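Local coordinates for petrobactin-binding protein YclQ (Bacillus subtilis subsp. subtilis str. 168, PDB 3GFV) that binds iron-free and ferric petrobactin and the precursor 3,4-dihydroxybenzoic acid, serving as the solute-binding component of the YclNOPQ ABC transporter for ferric-petrobactin uptake, at residues V19-L23 and P117-L121; V57-Q63 and Y77-L83; R192-I196 and T273-S277. Numbering follows the deposited sequence.

Interaction 1: V19-L23 and P117-L121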
ATOM      1  N   VAL A  19      21.118  -7.955  -4.307  1.00 26.80           N
ATOM      2  CA  VAL A  19      19.890  -7.535  -3.645  1.00 26.69           C
ATOM      3  C   VAL A  19      19.200  -8.732  -2.987  1.00 25.14           C
ATOM      4  O   VAL A  19      18.617  -9.559  -3.668  1.00 25.30           O
ATOM      5  CB  VAL A  19      18.925  -6.877  -4.673  1.00 26.06           C
ATOM      6  CG1 VAL A  19      17.556  -6.535  -4.026  1.00 22.77           C
ATOM      7  CG2 VAL A  19      19.565  -5.645  -5.285  1.00 32.44           C
ATOM      8  N   LYS A  20      19.289  -8.837  -1.667  1.00 27.19           N
ATOM      9  CA  LYS A  20      18.474  -9.816  -0.954  1.00 25.89           C
ATOM     10  C   LYS A  20      17.016  -9.347  -0.940  1.00 29.83           C
ATOM     11  O   LYS A  20      16.722  -8.182  -0.658  1.00 28.85           O
ATOM     12  CB  LYS A  20      18.995 -10.030   0.475  1.00 27.41           C
ATOM     13  CG  LYS A  20      20.333 -10.783   0.498  1.00 39.14           C
ATOM     14  CD  LYS A  20      20.841 -11.062   1.912  1.00 46.77           C
ATOM     15  CE  LYS A  20      22.024 -12.041   1.866  1.00 53.60           C
ATOM     16  NZ  LYS A  20      22.930 -11.889   3.046  1.00 59.63           N
ATOM     17  N   HIS A  21      16.108 -10.258  -1.260  1.00 23.55           N
ATOM     18  CA  HIS A  21      14.686  -9.938  -1.220  1.00 28.32           C
ATOM     19  C   HIS A  21      13.906 -11.189  -0.856  1.00 25.60           C
ATOM     20  O   HIS A  21      14.473 -12.277  -0.797  1.00 27.19           O
ATOM     21  CB  HIS A  21      14.217  -9.351  -2.564  1.00 23.77           C
ATOM     22  CG  HIS A  21      14.310 -10.306  -3.711  1.00 27.75           C
ATOM     23  ND1 HIS A  21      15.479 -10.531  -4.413  1.00 35.62           N
ATOM     24  CD2 HIS A  21      13.368 -11.086  -4.299  1.00 19.60           C
ATOM     25  CE1 HIS A  21      15.254 -11.413  -5.371  1.00 25.63           C
ATOM     26  NE2 HIS A  21      13.980 -11.772  -5.315  1.00 32.48           N
ATOM     27  N   GLN A  22      12.615 -11.015  -0.604  1.00 26.41           N
ATOM     28  CA  GLN A  22      11.746 -12.103  -0.156  1.00 29.48           C
ATOM     29  C   GLN A  22      11.831 -13.360  -0.996  1.00 32.31           C
ATOM     30  O   GLN A  22      11.731 -14.469  -0.455  1.00 33.12           O
ATOM     31  CB  GLN A  22      10.288 -11.640  -0.106  1.00 33.84           C
ATOM     32  CG  GLN A  22       9.766 -11.507   1.291  1.00 56.98           C
ATOM     33  CD  GLN A  22       9.844 -12.821   2.018  1.00 65.93           C
ATOM     34  OE1 GLN A  22      10.419 -12.914   3.104  1.00 69.13           O
ATOM     35  NE2 GLN A  22       9.295 -13.864   1.406  1.00 70.43           N
ATOM     36  N   LEU A  23      11.981 -13.190  -2.310  1.00 28.01           N
ATOM     37  CA  LEU A  23      11.957 -14.320  -3.237  1.00 29.98           C
ATOM     38  C   LEU A  23      13.352 -14.845  -3.577  1.00 35.51           C
ATOM     39  O   LEU A  23      13.496 -15.769  -4.379  1.00 41.18           O
ATOM     40  CB  LEU A  23      11.199 -13.955  -4.517  1.00 28.05           C
ATOM     41  CG  LEU A  23       9.703 -13.701  -4.269  1.00 33.24           C
ATOM     42  CD1 LEU A  23       8.952 -13.665  -5.592  1.00 28.14           C
ATOM     43  CD2 LEU A  23       9.088 -14.747  -3.323  1.00 38.77           C
ATOM     44  N   PRO A 117      16.738  -9.480 -14.469  1.00 28.03           N
ATOM     45  CA  PRO A 117      16.814  -9.608 -13.012  1.00 26.17           C
ATOM     46  C   PRO A 117      15.544  -9.054 -12.393  1.00 21.56           C
ATOM     47  O   PRO A 117      15.105  -7.965 -12.756  1.00 23.63           O
ATOM     48  CB  PRO A 117      18.044  -8.757 -12.642  1.00 21.53           C
ATOM     49  CG  PRO A 117      18.913  -8.812 -13.909  1.00 29.14           C
ATOM     50  CD  PRO A 117      17.912  -8.798 -15.047  1.00 21.99           C
ATOM     51  N   THR A 118      14.964  -9.813 -11.473  1.00 23.52           N
ATOM     52  CA  THR A 118      13.692  -9.456 -10.885  1.00 19.53           C
ATOM     53  C   THR A 118      13.824  -9.503  -9.384  1.00 20.65           C
ATOM     54  O   THR A 118      14.410 -10.437  -8.832  1.00 26.98           O
ATOM     55  CB  THR A 118      12.603 -10.449 -11.330  1.00 22.68           C
ATOM     56  OG1 THR A 118      12.490 -10.381 -12.752  1.00 24.92           O
ATOM     57  CG2 THR A 118      11.251 -10.104 -10.694  1.00 21.26           C
ATOM     58  N   ILE A 119      13.291  -8.484  -8.728  1.00 21.79           N
ATOM     59  CA  ILE A 119      13.290  -8.453  -7.281  1.00 22.23           C
ATOM     60  C   ILE A 119      11.867  -8.237  -6.801  1.00 22.78           C
ATOM     61  O   ILE A 119      11.081  -7.546  -7.439  1.00 22.68           O
ATOM     62  CB  ILE A 119      14.235  -7.357  -6.728  1.00 21.19           C
ATOM     63  CG1 ILE A 119      13.757  -5.955  -7.162  1.00 22.22           C
ATOM     64  CG2 ILE A 119      15.697  -7.651  -7.179  1.00 26.43           C
ATOM     65  CD1 ILE A 119      14.561  -4.789  -6.579  1.00 23.89           C
ATOM     66  N   TYR A 120      11.563  -8.846  -5.666  1.00 20.49           N
ATOM     67  CA  TYR A 120      10.276  -8.674  -4.990  1.00 22.15           C
ATOM     68  C   TYR A 120      10.378  -7.621  -3.897  1.00 21.96           C
ATOM     69  O   TYR A 120      11.224  -7.745  -2.991  1.00 26.20           O
ATOM     70  CB  TYR A 120       9.889 -10.019  -4.400  1.00 22.52           C
ATOM     71  CG  TYR A 120       8.596 -10.025  -3.635  1.00 22.62           C
ATOM     72  CD1 TYR A 120       7.446 -10.544  -4.212  1.00 24.96           C
ATOM     73  CD2 TYR A 120       8.535  -9.561  -2.331  1.00 28.07           C
ATOM     74  CE1 TYR A 120       6.242 -10.583  -3.504  1.00 27.51           C
ATOM     75  CE2 TYR A 120       7.326  -9.588  -1.611  1.00 30.13           C
ATOM     76  CZ  TYR A 120       6.191 -10.104  -2.218  1.00 33.33           C
ATOM     77  OH  TYR A 120       4.987 -10.144  -1.542  1.00 36.51           O
ATOM     78  N   LEU A 121       9.554  -6.576  -3.978  1.00 19.68           N
ATOM     79  CA  LEU A 121       9.560  -5.523  -2.947  1.00 17.89           C
ATOM     80  C   LEU A 121       8.158  -5.283  -2.355  1.00 29.21           C
ATOM     81  O   LEU A 121       7.684  -4.145  -2.292  1.00 35.24           O
ATOM     82  CB  LEU A 121      10.066  -4.190  -3.497  1.00 18.75           C
ATOM     83  CG  LEU A 121      11.517  -4.184  -3.997  1.00 21.15           C
ATOM     84  CD1 LEU A 121      11.921  -2.786  -4.484  1.00 24.25           C
ATOM     85  CD2 LEU A 121      12.490  -4.690  -2.916  1.00 25.90           C
TER
HETATM   86  O   HOH W   1      11.691  -8.318  -0.447  1.00 23.80           O
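Val-19 opens the contact from within the first strand of a β-hairpin, 16-21, which crosses strand 118-120 at 45°, the two short axes 7.1 Å apart at closest approach. This is packing between layers, not sheet pairing: side chains and one water fill the gap. The small branched side chain of Val-19 suits a buried spot, its CG1 meeting CG2 of Ile-119 at 3.8 Å. Lys-20, the alternate residue, points away. His-21 points inward again and lays its imidazole flat over the backbone, with CA of Ile-119 3.9 Å from the ring centroid and 7° off the ring normal, a CH-π contact. The p rotamer also brings ND1 back to O of Val-19, a weak hydrogen bond of 3.4 Å, while CD2 reaches N of Tyr-120 at 3.2 Å. The strand ends before Gln-22, whose N donates to water 1 (2.9 Å), which in turn donates to O of Tyr-120 (2.6 Å), and whose CB rests 3.5 Å from CD2 of Tyr-120. Leu-23 completes the apolar patch, CG lying 3.7 Å from CB of Tyr-120. Strand 118-120 borders the five-stranded parallel sheet, bonded through its backbone to strand 98-101, and the hairpin 16-21/27-31 packs against this border: Val-30 of its second strand also touches Ile-119, while Thr-138 and Ile-142 of helix 128-142 meet Val-19 and Ile-119, respectively.

Interaction 2: V57-Q63 and Y77-L83; sequences VAGLPKQ and YADVGSL
Strands 57-60 and 78-79 run parallel, with Gly-59 opposite Ala-78 (CA to CA 4.2 Å) and Leu-60 opposite Asp-79 (5.6 Å). The backbone is extended at Gly-59 (phi/psi -174/158) and Leu-60 (-160/160). Three backbone bonds set this register: Ala-78 N to Ala-58 O (3.0 Å), Leu-60 N to Ala-78 O (3.0 Å) and Val-80 N to Leu-60 O (2.9 Å). Glycine fits at Gly-59 because a CB there would lie only 3.1 Å from Ala-78 O. Tyr-77 (chi1 m) brings CD1 to 3.4 Å from Val-57 O, and Leu-60 (chi1 p) sets CD2 3.8 Å from Tyr-77 CB. Pro-61, with no NH to satisfy, packs CD 3.9 Å from Val-80 CG2 and CG 3.7 Å from Leu-83 CD2. The pair forms one margin of the five-stranded parallel sheet (order 3-2-1-4-5) of this periplasmic binding protein fold; strand 57-60 pairs on its other edge with strand 37-39. From the last residue of strand 78-79, Asp-79 (chi1 t) turns its carboxylate to the loops that follow: OD1 accepts from Gly-81 N (3.1 Å), closing an Asx turn, and from Lys-62 N (2.9 Å). Gly-81 adopts phi/psi 110/-127, where a side chain would jam against the preceding carbonyl; its O accepts from Gln-63 N (3.2 Å). Lys-62, extended beyond an m chi1, sends NZ to Tyr-77 O (2.7 Å) and Asp-74 O. Water 2 accepts from Leu-83 N (3.0 Å) and weakly from Gln-63 NE2 (2.9 Å); water 3 donates to Gln-63 OE1 (3.0 Å) and pairs with Ser-82 OG (3.0 Å), whose strongest partner is Glu-85 N.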
ATOM      1  N   VAL A  57      12.094   4.607 -15.380  1.00 23.39           N
ATOM      2  CA  VAL A  57      10.952   3.691 -15.416  1.00 22.63           C
ATOM      3  C   VAL A  57      10.580   3.411 -16.863  1.00 24.92           C
ATOM      4  O   VAL A  57      10.126   4.311 -17.567  1.00 25.68           O
ATOM      5  CB  VAL A  57       9.724   4.288 -14.725  1.00 24.44           C
ATOM      6  CG1 VAL A  57       8.568   3.291 -14.733  1.00 25.01           C
ATOM      7  CG2 VAL A  57      10.067   4.684 -13.297  1.00 27.18           C
ATOM      8  N   ALA A  58      10.769   2.172 -17.310  1.00 23.30           N
ATOM      9  CA  ALA A  58      10.442   1.825 -18.697  1.00 28.65           C
ATOM     10  C   ALA A  58       8.961   1.538 -18.915  1.00 28.80           C
ATOM     11  O   ALA A  58       8.428   1.750 -20.013  1.00 26.67           O
ATOM     12  CB  ALA A  58      11.275   0.636 -19.162  1.00 30.91           C
ATOM     13  N   GLY A  59       8.300   1.036 -17.879  1.00 26.43           N
ATOM     14  CA  GLY A  59       6.936   0.546 -18.030  1.00 24.20           C
ATOM     15  C   GLY A  59       6.312   0.159 -16.708  1.00 22.64           C
ATOM     16  O   GLY A  59       7.016  -0.132 -15.725  1.00 22.84           O
ATOM     17  N   LEU A  60       4.981   0.153 -16.691  1.00 22.02           N
ATOM     18  CA  LEU A  60       4.214  -0.173 -15.499  1.00 18.91           C
ATOM     19  C   LEU A  60       2.815  -0.562 -15.987  1.00 20.63           C
ATOM     20  O   LEU A  60       2.422  -0.216 -17.106  1.00 21.88           O
ATOM     21  CB  LEU A  60       4.104   1.050 -14.583  1.00 24.19           C
ATOM     22  CG  LEU A  60       3.525   2.315 -15.233  1.00 25.52           C
ATOM     23  CD1 LEU A  60       2.393   2.866 -14.370  1.00 23.43           C
ATOM     24  CD2 LEU A  60       4.640   3.361 -15.421  1.00 26.13           C
ATOM     25  N   PRO A  61       2.056  -1.286 -15.152  1.00 22.06           N
ATOM     26  CA  PRO A  61       0.697  -1.655 -15.574  1.00 24.46           C
ATOM     27  C   PRO A  61      -0.266  -0.474 -15.380  1.00 26.28           C
ATOM     28  O   PRO A  61      -0.469  -0.028 -14.260  1.00 29.96           O
ATOM     29  CB  PRO A  61       0.358  -2.827 -14.647  1.00 21.85           C
ATOM     30  CG  PRO A  61       1.236  -2.530 -13.368  1.00 20.11           C
ATOM     31  CD  PRO A  61       2.518  -2.047 -13.982  1.00 21.88           C
ATOM     32  N   LYS A  62      -0.860   0.031 -16.457  1.00 26.25           N
ATOM     33  CA  LYS A  62      -1.655   1.254 -16.338  1.00 27.69           C
ATOM     34  C   LYS A  62      -3.153   1.022 -16.247  1.00 32.41           C
ATOM     35  O   LYS A  62      -3.921   1.980 -16.276  1.00 33.40           O
ATOM     36  CB  LYS A  62      -1.367   2.200 -17.507  1.00 28.86           C
ATOM     37  CG  LYS A  62       0.091   2.666 -17.595  1.00 26.77           C
ATOM     38  CD  LYS A  62       0.242   3.708 -18.686  1.00 27.55           C
ATOM     39  CE  LYS A  62       1.697   3.961 -19.009  1.00 26.04           C
ATOM     40  NZ  LYS A  62       1.830   5.174 -19.864  1.00 32.28           N
ATOM     41  N   GLN A  63      -3.568  -0.236 -16.150  1.00 29.68           N
ATOM     42  CA  GLN A  63      -5.003  -0.558 -16.154  1.00 32.92           C
ATOM     43  C   GLN A  63      -5.801   0.365 -15.233  1.00 35.80           C
ATOM     44  O   GLN A  63      -6.788   0.975 -15.658  1.00 34.40           O
ATOM     45  CB  GLN A  63      -5.244  -2.011 -15.766  1.00 31.11           C
ATOM     46  CG  GLN A  63      -6.712  -2.387 -15.834  1.00 41.51           C
ATOM     47  CD  GLN A  63      -7.023  -3.655 -15.073  1.00 52.92           C
ATOM     48  OE1 GLN A  63      -7.621  -4.585 -15.622  1.00 60.21           O
ATOM     49  NE2 GLN A  63      -6.617  -3.707 -13.801  1.00 48.27           N
ATOM     50  N   TYR A  77       6.026   6.241 -20.758  1.00 24.93           N
ATOM     51  CA  TYR A  77       6.053   5.011 -19.969  1.00 27.57           C
ATOM     52  C   TYR A  77       5.226   3.952 -20.696  1.00 28.45           C
ATOM     53  O   TYR A  77       4.070   4.201 -21.038  1.00 30.22           O
ATOM     54  CB  TYR A  77       5.452   5.263 -18.577  1.00 26.00           C
ATOM     55  CG  TYR A  77       6.084   6.443 -17.875  1.00 31.44           C
ATOM     56  CD1 TYR A  77       7.375   6.356 -17.367  1.00 32.37           C
ATOM     57  CD2 TYR A  77       5.401   7.649 -17.737  1.00 26.96           C
ATOM     58  CE1 TYR A  77       7.971   7.436 -16.732  1.00 29.72           C
ATOM     59  CE2 TYR A  77       5.994   8.737 -17.104  1.00 35.60           C
ATOM     60  CZ  TYR A  77       7.283   8.621 -16.606  1.00 34.32           C
ATOM     61  OH  TYR A  77       7.890   9.691 -15.970  1.00 34.83           O
ATOM     62  N   ALA A  78       5.811   2.785 -20.947  1.00 27.77           N
ATOM     63  CA  ALA A  78       5.069   1.715 -21.616  1.00 25.89           C
ATOM     64  C   ALA A  78       4.025   1.115 -20.690  1.00 27.88           C
ATOM     65  O   ALA A  78       4.277   0.927 -19.499  1.00 28.05           O
ATOM     66  CB  ALA A  78       6.024   0.627 -22.125  1.00 25.43           C
ATOM     67  N   ASP A  79       2.849   0.820 -21.242  1.00 27.08           N
ATOM     68  CA  ASP A  79       1.794   0.136 -20.492  1.00 28.44           C
ATOM     69  C   ASP A  79       2.032  -1.376 -20.576  1.00 29.28           C
ATOM     70  O   ASP A  79       1.959  -1.964 -21.664  1.00 31.72           O
ATOM     71  CB  ASP A  79       0.432   0.479 -21.101  1.00 31.58           C
ATOM     72  CG  ASP A  79      -0.734  -0.079 -20.296  1.00 32.20           C
ATOM     73  OD1 ASP A  79      -0.499  -0.750 -19.273  1.00 28.29           O
ATOM     74  OD2 ASP A  79      -1.890   0.149 -20.700  1.00 36.84           O
ATOM     75  N   VAL A  80       2.330  -2.010 -19.443  1.00 25.00           N
ATOM     76  CA  VAL A  80       2.609  -3.447 -19.455  1.00 25.46           C
ATOM     77  C   VAL A  80       1.451  -4.265 -18.861  1.00 27.62           C
ATOM     78  O   VAL A  80       1.653  -5.371 -18.366  1.00 26.09           O
ATOM     79  CB  VAL A  80       3.975  -3.785 -18.755  1.00 25.29           C
ATOM     80  CG1 VAL A  80       5.152  -3.330 -19.613  1.00 28.43           C
ATOM     81  CG2 VAL A  80       4.055  -3.161 -17.362  1.00 24.48           C
ATOM     82  N   GLY A  81       0.243  -3.698 -18.902  1.00 25.64           N
ATOM     83  CA  GLY A  81      -0.981  -4.441 -18.605  1.00 26.30           C
ATOM     84  C   GLY A  81      -1.670  -4.076 -17.301  1.00 26.99           C
ATOM     85  O   GLY A  81      -1.996  -2.910 -17.040  1.00 26.12           O
ATOM     86  N   SER A  82      -1.929  -5.089 -16.485  1.00 25.13           N
ATOM     87  CA  SER A  82      -2.548  -4.860 -15.186  1.00 21.68           C
ATOM     88  C   SER A  82      -1.769  -5.589 -14.112  1.00 19.97           C
ATOM     89  O   SER A  82      -0.883  -6.402 -14.406  1.00 23.72           O
ATOM     90  CB  SER A  82      -4.005  -5.335 -15.193  1.00 31.78           C
ATOM     91  OG  SER A  82      -4.067  -6.737 -15.114  1.00 30.56           O
ATOM     92  N   LEU A  83      -2.109  -5.296 -12.859  1.00 21.70           N
ATOM     93  CA  LEU A  83      -1.354  -5.833 -11.741  1.00 26.43           C
ATOM     94  C   LEU A  83      -1.497  -7.345 -11.713  1.00 27.89           C
ATOM     95  O   LEU A  83      -0.554  -8.047 -11.358  1.00 26.29           O
ATOM     96  CB  LEU A  83      -1.848  -5.238 -10.427  1.00 22.71           C
ATOM     97  CG  LEU A  83      -1.481  -3.763 -10.249  1.00 24.07           C
ATOM     98  CD1 LEU A  83      -2.233  -3.200  -9.055  1.00 27.40           C
ATOM     99  CD2 LEU A  83       0.010  -3.646 -10.031  1.00 22.65           C
TER
HETATM  100  O   HOH W   2      -4.167  -3.184 -12.406  1.00 30.45           O
HETATM  101  O   HOH W   3      -6.947  -7.233 -14.403  1.00 43.47           O

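Interaction 3: R192-I196 and T273-S277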
ATOM      1  N   ARG A 192      -3.736  -6.999   5.920  1.00 24.51           N
ATOM      2  CA  ARG A 192      -3.374  -6.111   4.837  1.00 29.06           C
ATOM      3  C   ARG A 192      -3.386  -4.638   5.256  1.00 28.17           C
ATOM      4  O   ARG A 192      -2.528  -3.865   4.863  1.00 25.18           O
ATOM      5  CB  ARG A 192      -4.345  -6.335   3.686  1.00 27.29           C
ATOM      6  CG  ARG A 192      -4.093  -5.442   2.509  1.00 33.60           C
ATOM      7  CD  ARG A 192      -5.121  -5.780   1.450  1.00 42.25           C
ATOM      8  NE  ARG A 192      -4.739  -5.275   0.144  1.00 56.58           N
ATOM      9  CZ  ARG A 192      -5.364  -5.601  -0.979  1.00 66.83           C
ATOM     10  NH1 ARG A 192      -6.398  -6.439  -0.948  1.00 68.23           N
ATOM     11  NH2 ARG A 192      -4.954  -5.091  -2.128  1.00 68.26           N
ATOM     12  N   TYR A 193      -4.352  -4.248   6.081  1.00 22.65           N
ATOM     13  CA  TYR A 193      -4.436  -2.856   6.519  1.00 23.64           C
ATOM     14  C   TYR A 193      -4.172  -2.713   8.011  1.00 26.64           C
ATOM     15  O   TYR A 193      -4.502  -1.685   8.632  1.00 26.32           O
ATOM     16  CB  TYR A 193      -5.795  -2.232   6.144  1.00 24.16           C
ATOM     17  CG  TYR A 193      -6.118  -2.355   4.669  1.00 23.27           C
ATOM     18  CD1 TYR A 193      -5.308  -1.763   3.704  1.00 28.42           C
ATOM     19  CD2 TYR A 193      -7.217  -3.086   4.237  1.00 24.79           C
ATOM     20  CE1 TYR A 193      -5.600  -1.898   2.349  1.00 31.46           C
ATOM     21  CE2 TYR A 193      -7.515  -3.213   2.900  1.00 30.08           C
ATOM     22  CZ  TYR A 193      -6.701  -2.612   1.955  1.00 43.47           C
ATOM     23  OH  TYR A 193      -6.992  -2.735   0.612  1.00 45.62           O
ATOM     24  N   GLY A 194      -3.549  -3.740   8.573  1.00 23.67           N
ATOM     25  CA  GLY A 194      -3.146  -3.739   9.962  1.00 22.55           C
ATOM     26  C   GLY A 194      -2.276  -2.569  10.394  1.00 25.18           C
ATOM     27  O   GLY A 194      -2.221  -2.263  11.581  1.00 22.68           O
ATOM     28  N   LEU A 195      -1.578  -1.919   9.463  1.00 19.98           N
ATOM     29  CA  LEU A 195      -0.671  -0.838   9.871  1.00 18.95           C
ATOM     30  C   LEU A 195      -1.368   0.287  10.638  1.00 21.33           C
ATOM     31  O   LEU A 195      -0.728   0.981  11.430  1.00 20.20           O
ATOM     32  CB  LEU A 195       0.141  -0.286   8.687  1.00 21.13           C
ATOM     33  CG  LEU A 195      -0.520   0.747   7.770  1.00 21.91           C
ATOM     34  CD1 LEU A 195       0.565   1.361   6.880  1.00 24.92           C
ATOM     35  CD2 LEU A 195      -1.595   0.084   6.931  1.00 23.83           C
ATOM     36  N   ILE A 196      -2.676   0.456  10.427  1.00 20.17           N
ATOM     37  CA  ILE A 196      -3.415   1.493  11.141  1.00 20.88           C
ATOM     38  C   ILE A 196      -3.311   1.228  12.649  1.00 19.79           C
ATOM     39  O   ILE A 196      -3.191   2.161  13.450  1.00 21.29           O
ATOM     40  CB  ILE A 196      -4.876   1.539  10.656  1.00 18.79           C
ATOM     41  CG1 ILE A 196      -4.924   2.204   9.270  1.00 20.90           C
ATOM     42  CG2 ILE A 196      -5.737   2.302  11.652  1.00 19.14           C
ATOM     43  CD1 ILE A 196      -6.261   2.021   8.502  1.00 18.84           C
ATOM     44  N   THR A 273      -5.333   4.321  -3.623  1.00 20.17           N
ATOM     45  CA  THR A 273      -3.997   4.242  -3.047  1.00 21.06           C
ATOM     46  C   THR A 273      -3.874   3.086  -2.057  1.00 23.27           C
ATOM     47  O   THR A 273      -2.913   2.318  -2.094  1.00 17.82           O
ATOM     48  CB  THR A 273      -3.619   5.574  -2.388  1.00 21.34           C
ATOM     49  OG1 THR A 273      -3.541   6.577  -3.405  1.00 23.50           O
ATOM     50  CG2 THR A 273      -2.267   5.479  -1.666  1.00 20.77           C
ATOM     51  N   TRP A 274      -4.870   2.939  -1.177  1.00 17.74           N
ATOM     52  CA  TRP A 274      -4.796   1.913  -0.144  1.00 18.36           C
ATOM     53  C   TRP A 274      -4.892   0.489  -0.683  1.00 19.10           C
ATOM     54  O   TRP A 274      -4.218  -0.420  -0.176  1.00 20.95           O
ATOM     55  CB  TRP A 274      -5.849   2.155   0.951  1.00 18.11           C
ATOM     56  CG  TRP A 274      -5.481   3.263   1.872  1.00 20.10           C
ATOM     57  CD1 TRP A 274      -5.458   4.597   1.585  1.00 16.83           C
ATOM     58  CD2 TRP A 274      -5.074   3.139   3.238  1.00 19.01           C
ATOM     59  NE1 TRP A 274      -5.066   5.315   2.695  1.00 18.10           N
ATOM     60  CE2 TRP A 274      -4.790   4.438   3.711  1.00 18.24           C
ATOM     61  CE3 TRP A 274      -4.891   2.051   4.099  1.00 19.29           C
ATOM     62  CZ2 TRP A 274      -4.366   4.685   5.026  1.00 18.76           C
ATOM     63  CZ3 TRP A 274      -4.465   2.293   5.404  1.00 20.07           C
ATOM     64  CH2 TRP A 274      -4.212   3.604   5.852  1.00 20.94           C
ATOM     65  N   TYR A 275      -5.694   0.311  -1.734  1.00 19.05           N
ATOM     66  CA  TYR A 275      -5.915  -1.011  -2.308  1.00 21.22           C
ATOM     67  C   TYR A 275      -4.886  -1.386  -3.390  1.00 22.33           C
ATOM     68  O   TYR A 275      -4.406  -2.518  -3.428  1.00 24.23           O
ATOM     69  CB  TYR A 275      -7.337  -1.102  -2.863  1.00 19.95           C
ATOM     70  CG  TYR A 275      -7.672  -2.475  -3.382  1.00 23.58           C
ATOM     71  CD1 TYR A 275      -7.861  -3.535  -2.502  1.00 31.13           C
ATOM     72  CD2 TYR A 275      -7.792  -2.712  -4.740  1.00 31.29           C
ATOM     73  CE1 TYR A 275      -8.181  -4.804  -2.968  1.00 37.86           C
ATOM     74  CE2 TYR A 275      -8.111  -3.976  -5.217  1.00 37.56           C
ATOM     75  CZ  TYR A 275      -8.298  -5.017  -4.321  1.00 39.37           C
ATOM     76  OH  TYR A 275      -8.609  -6.281  -4.787  1.00 46.29           O
ATOM     77  N   LEU A 276      -4.522  -0.434  -4.238  1.00 18.75           N
ATOM     78  CA  LEU A 276      -3.640  -0.747  -5.372  1.00 19.86           C
ATOM     79  C   LEU A 276      -2.189  -0.462  -5.048  1.00 24.31           C
ATOM     80  O   LEU A 276      -1.287  -0.947  -5.730  1.00 22.29           O
ATOM     81  CB  LEU A 276      -3.996   0.103  -6.578  1.00 22.40           C
ATOM     82  CG  LEU A 276      -5.443  -0.063  -7.051  1.00 27.83           C
ATOM     83  CD1 LEU A 276      -5.762   0.956  -8.138  1.00 26.12           C
ATOM     84  CD2 LEU A 276      -5.719  -1.497  -7.503  1.00 28.66           C
ATOM     85  N   SER A 277      -1.953   0.349  -4.029  1.00 20.62           N
ATOM     86  CA  SER A 277      -0.584   0.794  -3.773  1.00 19.94           C
ATOM     87  C   SER A 277      -0.206   0.603  -2.305  1.00 22.71           C
ATOM     88  O   SER A 277      -0.612  -0.367  -1.675  1.00 23.50           O
ATOM     89  CB  SER A 277      -0.394   2.249  -4.207  1.00 21.09           C
ATOM     90  OG  SER A 277       0.997   2.607  -4.162  1.00 21.87           O
TER
HETATM   91  O   HOH W   4      -3.122  -3.249  -0.277  1.00 44.34           O
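Trp-274 is the large bump of this contact. The six-membered end of its indole projects from helix 271-276 into a hollow walled by Tyr-193, Leu-195 and Ile-196: CZ3 lies 3.6 Å from Ile-196 CD1 and 3.9 Å from Leu-195 CD2, while CE3 meets Tyr-193 CD1 at 3.9 Å. Branched aliphatic chains mould themselves to so broad a ring, and the indole NE1 is satisfied outside the hollow by Glu-290. Tyr-193 in turn is a flat wedge entering edge-first, with Tyr-193 CE1 3.2 Å from Trp-274 O. Tyr-193 OH sits 3.3 Å from Tyr-275 CD1, at the rim of that ring; this hydroxyl is buried without a polar partner, so the residue serves here mainly by shape. Next to it in sequence, the fully extended Arg-192 brings NH2 of its guanidinium over a face of the Tyr-275 ring, with NH1 3.2 Å from CE1 of Tyr-275. A cavity remaining between arginine and helix takes water 4, which accepts from Arg-192 NE (2.6 Å) and is placed to donate to Trp-274 O (3.0 Å). The polar ends meet partners beyond the two segments: Arg-192 NH1 bonds Thr-213 O and forms a salt bridge to a bound phosphate, Tyr-275 OH takes a bond from Arg-236, and Arg-104 makes a cation-π contact with the Tyr-275 ring. Phosphate probably came from the crystallisation liquor, but such an arginine- and tyrosine-lined pocket is consistent with the interlobe cleft where siderophore-binding proteins of this fold receive anionic ligands.

How the interactions relate
Interactions 1 and 2 lie at the two outermost strands of one parallel sheet, 118-120 and 78-79, with centres about 19 Å apart and nearest atoms about 11 Å apart; the segments of interaction 2 fall between those of interaction 1 in sequence. The centre of interaction 3 lies about 4 Å from that of the chain and about 21 Å from those of the other two. Its nearest atoms are about 9 Å from interaction 1, but it meets interaction 2 through Leu-83 CD1 and Leu-276 O, 4.1 Å apart, and Phe-42 touches Pro-61, Leu-83 and Leu-276 alike. Of the three, interaction 3 alone has residues, Arg-192 and Tyr-275, at the phosphate, which probably marks the ligand cleft.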